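Local coordinates for protein GrgF (Penicillium sp. sh18, PDB 6LZH) that acts as a polyketide transferase of the alpha/beta hydrolase fold in the biosynthesis of the fungal polyketide gregatin A, at residues S38-N42 with L114-G118; D81-R85 with K214-W218. All coordinates share one frame; numbering follows the deposited sequence.

Interaction 1: residues S38-N42 with L114-G118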
loop_
_atom_site.group_PDB
_atom_site.type_symbol
_atom_site.label_atom_id
_atom_site.label_comp_id
_atom_site.label_asym_id
_atom_site.label_seq_id
_atom_site.Cartn_x
_atom_site.Cartn_y
_atom_site.Cartn_z
ATOM N N SER A 38 -18.906 5.738 -3.032
ATOM C CA SER A 38 -18.085 4.588 -3.388
ATOM C C SER A 38 -18.854 3.311 -3.077
ATOM O O SER A 38 -19.402 3.174 -1.966
ATOM C CB SER A 38 -16.750 4.583 -2.605
ATOM O OG SER A 38 -15.908 5.659 -2.964
ATOM N N PRO A 39 -18.889 2.345 -4.009
ATOM C CA PRO A 39 -19.745 1.166 -3.837
ATOM C C PRO A 39 -19.058 0.042 -3.079
ATOM O O PRO A 39 -17.886 0.168 -2.692
ATOM C CB PRO A 39 -20.061 0.758 -5.287
ATOM C CG PRO A 39 -18.824 1.164 -6.043
ATOM C CD PRO A 39 -18.284 2.409 -5.356
ATOM N N GLY A 40 -19.772 -1.068 -2.886
ATOM C CA GLY A 40 -19.277 -2.168 -2.082
ATOM C C GLY A 40 -18.229 -3.007 -2.797
ATOM O O GLY A 40 -17.764 -2.700 -3.898
ATOM N N PHE A 41 -17.862 -4.101 -2.139
ATOM C CA PHE A 41 -16.716 -4.905 -2.558
ATOM C C PHE A 41 -16.920 -5.498 -3.945
ATOM O O PHE A 41 -17.878 -6.238 -4.182
ATOM C CB PHE A 41 -16.481 -6.020 -1.547
ATOM C CG PHE A 41 -15.338 -6.916 -1.898
ATOM C CD1 PHE A 41 -14.034 -6.538 -1.592
ATOM C CD2 PHE A 41 -15.559 -8.139 -2.526
ATOM C CE1 PHE A 41 -12.967 -7.355 -1.906
ATOM C CE2 PHE A 41 -14.488 -8.968 -2.850
ATOM C CZ PHE A 41 -13.185 -8.569 -2.533
ATOM N N ASN A 42 -16.002 -5.187 -4.857
ATOM C CA ASN A 42 -15.995 -5.742 -6.202
ATOM C C ASN A 42 -17.266 -5.407 -6.968
ATOM O O ASN A 42 -17.631 -6.123 -7.900
ATOM C CB ASN A 42 -15.782 -7.265 -6.175
ATOM C CG ASN A 42 -15.240 -7.797 -7.495
ATOM O OD1 ASN A 42 -14.521 -7.097 -8.200
ATOM N ND2 ASN A 42 -15.610 -9.027 -7.842
ATOM N N LEU A 114 -20.039 2.633 0.988
ATOM C CA LEU A 114 -20.721 1.454 1.510
ATOM C C LEU A 114 -19.778 0.258 1.440
ATOM O O LEU A 114 -19.146 0.011 0.409
ATOM C CB LEU A 114 -21.997 1.168 0.707
ATOM C CG LEU A 114 -22.715 -0.146 1.020
ATOM C CD1 LEU A 114 -23.281 -0.156 2.463
ATOM C CD2 LEU A 114 -23.825 -0.391 0.023
ATOM N N CYS A 115 -19.679 -0.486 2.538
ATOM C CA CYS A 115 -18.946 -1.759 2.571
ATOM C C CYS A 115 -17.484 -1.469 2.238
ATOM O O CYS A 115 -16.855 -0.652 2.933
ATOM C CB CYS A 115 -19.673 -2.750 1.646
ATOM S SG CYS A 115 -18.876 -4.398 1.498
ATOM N N PHE A 116 -16.873 -2.108 1.233
ATOM C CA PHE A 116 -15.485 -1.806 0.909
ATOM C C PHE A 116 -15.313 -0.337 0.537
ATOM O O PHE A 116 -14.263 0.248 0.809
ATOM C CB PHE A 116 -15.001 -2.712 -0.222
ATOM C CG PHE A 116 -13.549 -2.468 -0.583
ATOM C CD1 PHE A 116 -12.547 -3.065 0.142
ATOM C CD2 PHE A 116 -13.206 -1.635 -1.637
ATOM C CE1 PHE A 116 -11.220 -2.854 -0.172
ATOM C CE2 PHE A 116 -11.883 -1.415 -1.954
ATOM C CZ PHE A 116 -10.892 -2.021 -1.224
ATOM N N GLY A 117 -16.330 0.271 -0.082
ATOM C CA GLY A 117 -16.281 1.692 -0.377
ATOM C C GLY A 117 -16.145 2.557 0.864
ATOM O O GLY A 117 -15.582 3.656 0.785
ATOM N N GLY A 118 -16.606 2.056 2.016
ATOM C CA GLY A 118 -16.474 2.794 3.256
ATOM C C GLY A 118 -15.079 2.721 3.822
ATOM O O GLY A 118 -14.619 3.670 4.454
#
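The backbone N of L114 donates to S38 O at 3.1 Å with an N-H...O angle of 168°, a rung at the ends of parallel strands 32-38 and 108-114. Past it the two backbones stay close, with the CA atoms of G40 and C115 4.7 Å apart. The CA-H of G40 points at L114 O (3.3 Å between CA and O), while G40 CA also rests against the CB of C115. C115 has phi 62° and psi -125°, a strained backbone with positive phi in the turn between strand 108-114 and helix 116-127; this strand-turn-helix geometry around an active-site cysteine is consistent with the nucleophile elbow of alpha/beta hydrolases. Its SG, the sulfur of the active-site cysteine, is set anti to the backbone N, 3.8 Å from F41 N, and the side chain of H269 lies beside it. At G117 the CA lies 3.7 Å from S38 CB, so the start of the helix comes close to the S38-P39 backbone. Beyond the sulfur, the CB of F116 packs on F41 CA at 3.6 Å. The two phenyl groups then run at a slant to one another, with F116 CD1 arriving at the edge of the F41 ring, 4.2 Å from F41 CD1; F41 continues onto I207, and F116 onto A84 and Q87 of helix 84-99.

Interaction 2: residues D81-R85 with K214-W218. With NA (sodium ion), chain D.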
loop_
_atom_site.group_PDB
_atom_site.type_symbol
_atom_site.label_atom_id
_atom_site.label_comp_id
_atom_site.label_asym_id
_atom_site.label_seq_id
_atom_site.Cartn_x
_atom_site.Cartn_y
_atom_site.Cartn_z
ATOM N N ASP A 81 -9.908 -6.334 -9.805
ATOM C CA ASP A 81 -8.586 -6.414 -9.199
ATOM C C ASP A 81 -8.537 -5.232 -8.231
ATOM O O ASP A 81 -8.416 -4.079 -8.653
ATOM C CB ASP A 81 -7.510 -6.348 -10.284
ATOM C CG ASP A 81 -6.117 -6.313 -9.719
ATOM O OD1 ASP A 81 -5.827 -7.153 -8.847
ATOM O OD2 ASP A 81 -5.333 -5.434 -10.139
ATOM N N ILE A 82 -8.688 -5.509 -6.942
ATOM C CA ILE A 82 -9.069 -4.500 -5.959
ATOM C C ILE A 82 -7.808 -4.007 -5.264
ATOM O O ILE A 82 -6.937 -4.806 -4.901
ATOM C CB ILE A 82 -10.077 -5.057 -4.932
ATOM C CG1 ILE A 82 -11.424 -5.459 -5.564
ATOM C CG2 ILE A 82 -10.303 -4.072 -3.802
ATOM C CD1 ILE A 82 -11.821 -4.708 -6.807
ATOM N N ASP A 83 -7.700 -2.690 -5.101
ATOM C CA ASP A 83 -6.522 -2.068 -4.501
ATOM C C ASP A 83 -7.022 -0.880 -3.686
ATOM O O ASP A 83 -7.297 0.182 -4.250
ATOM C CB ASP A 83 -5.526 -1.637 -5.578
ATOM C CG ASP A 83 -4.212 -1.135 -4.996
ATOM O OD1 ASP A 83 -4.146 -0.923 -3.765
ATOM O OD2 ASP A 83 -3.251 -0.956 -5.775
ATOM N N ALA A 84 -7.166 -1.071 -2.369
ATOM C CA ALA A 84 -7.720 -0.008 -1.536
ATOM C C ALA A 84 -6.862 1.245 -1.597
ATOM O O ALA A 84 -7.385 2.356 -1.718
ATOM C CB ALA A 84 -7.856 -0.476 -0.086
ATOM N N ARG A 85 -5.533 1.088 -1.494
ATOM C CA ARG A 85 -4.663 2.256 -1.551
ATOM C C ARG A 85 -4.877 3.041 -2.839
ATOM O O ARG A 85 -5.030 4.268 -2.813
ATOM C CB ARG A 85 -3.200 1.839 -1.428
ATOM C CG ARG A 85 -2.288 3.033 -1.377
ATOM C CD ARG A 85 -0.823 2.581 -1.355
ATOM N NE ARG A 85 -0.320 2.419 -2.713
ATOM C CZ ARG A 85 0.945 2.137 -3.003
ATOM N NH1 ARG A 85 1.823 1.979 -2.026
ATOM N NH2 ARG A 85 1.328 2.014 -4.269
ATOM N N LYS A 214 -2.570 -7.550 -2.030
ATOM C CA LYS A 214 -2.538 -6.137 -1.660
ATOM C C LYS A 214 -3.262 -5.860 -0.344
ATOM O O LYS A 214 -2.864 -4.948 0.394
ATOM C CB LYS A 214 -3.136 -5.298 -2.783
ATOM C CG LYS A 214 -2.219 -5.178 -3.991
ATOM C CD LYS A 214 -2.721 -4.126 -4.968
ATOM C CE LYS A 214 -1.936 -4.148 -6.284
ATOM N NZ LYS A 214 -2.367 -5.272 -7.182
ATOM N N SER A 215 -4.320 -6.614 -0.022
ATOM C CA SER A 215 -5.016 -6.329 1.225
ATOM C C SER A 215 -4.179 -6.689 2.446
ATOM O O SER A 215 -4.369 -6.079 3.500
ATOM C CB SER A 215 -6.377 -7.040 1.277
ATOM O OG SER A 215 -6.254 -8.444 1.154
ATOM N N LEU A 216 -3.238 -7.632 2.332
ATOM C CA LEU A 216 -2.427 -7.963 3.501
ATOM C C LEU A 216 -1.584 -6.780 3.947
ATOM O O LEU A 216 -1.254 -6.678 5.134
ATOM C CB LEU A 216 -1.512 -9.156 3.229
ATOM C CG LEU A 216 -2.100 -10.564 3.196
ATOM C CD1 LEU A 216 -0.949 -11.557 3.071
ATOM C CD2 LEU A 216 -2.975 -10.880 4.427
ATOM N N SER A 217 -1.242 -5.876 3.024
ATOM C CA SER A 217 -0.451 -4.696 3.354
ATOM C C SER A 217 -1.310 -3.477 3.640
ATOM O O SER A 217 -0.768 -2.376 3.821
ATOM C CB SER A 217 0.527 -4.358 2.228
ATOM O OG SER A 217 -0.154 -4.225 0.980
ATOM N N TRP A 218 -2.627 -3.641 3.656
ATOM C CA TRP A 218 -3.567 -2.547 3.855
ATOM C C TRP A 218 -4.303 -2.797 5.163
ATOM O O TRP A 218 -5.003 -3.804 5.305
ATOM C CB TRP A 218 -4.540 -2.455 2.678
ATOM C CG TRP A 218 -5.482 -1.308 2.782
ATOM C CD1 TRP A 218 -6.783 -1.355 3.192
ATOM C CD2 TRP A 218 -5.199 0.065 2.482
ATOM N NE1 TRP A 218 -7.333 -0.086 3.167
ATOM C CE2 TRP A 218 -6.384 0.799 2.726
ATOM C CE3 TRP A 218 -4.067 0.745 2.017
ATOM C CZ2 TRP A 218 -6.466 2.178 2.523
ATOM C CZ3 TRP A 218 -4.146 2.124 1.823
ATOM C CH2 TRP A 218 -5.345 2.823 2.066
HETATM NA NA NA D . -5.928 -5.765 5.208
HETATM O O HOH W 1 -3.325 -3.885 -10.145
HETATM O O HOH W 2 -4.082 -6.301 6.667
HETATM O O HOH W 3 -7.123 -5.925 7.505
HETATM O O HOH W 4 -8.081 -5.061 4.207
#
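Packing over one face of the W218 indole joins A84 and R85 to it. The methyl CB of A84 stands 3.4 Å from the centroid of the five-membered indole ring and 13° off its normal, a CH-pi contact, while R85 CB touches CZ3 of W218 at 3.4 Å. With CG anti to the backbone N (chi1 -177°), W218 presents this face to the start of helix 84-99, and its NE1 is hydrogen-bonded to N119.

Charge and chain contacts join D81 and D83 to K214. The K214 chain crosses D83 at about a right angle, CD lying 3.3 Å from D83 OD2, whose salt bridge is to R85 of the second subunit. A bend at chi4 (78°) leaves K214 NZ 4.2 Å from D81 OD2, too far for a salt bridge; a water 2.5 Å from D81 OD2 connects them, weakly on the lysine side. D81 OD2 forms a salt bridge with R69, and OD1 a hydrogen bond with S208.

Metal coordination belongs to 214-218 alone: sodium is bound by S215 O at 2.3 Å and W218 O at 2.2 Å. These two backbone carbonyls, three residues apart, and three waters make up a sodium site beside the subunit interface.

Overall arrangement
The centres of interactions 1 and 2 lie 13 Å apart, and the two touch directly: F116 CZ is 3.3 Å from I82 CG2 and 3.6 Å from A84 CB. Their segments alternate along the chain, in the order 38-42, 81-85, 114-118, 214-218, all in the alpha/beta hydrolase fold. Interaction 1 sits about 3 Å from the centre of the chain, where neighbouring strands 32-38 and 108-114 of the mixed sheet end; interaction 2 lies about 13 Å from that centre and reaches the second subunit. Helix 84-99 bridges them, its first residue A84 packing on both F116 and W218, so the active-site turn and the sodium-bearing segment are linked through F116, A84 and W218.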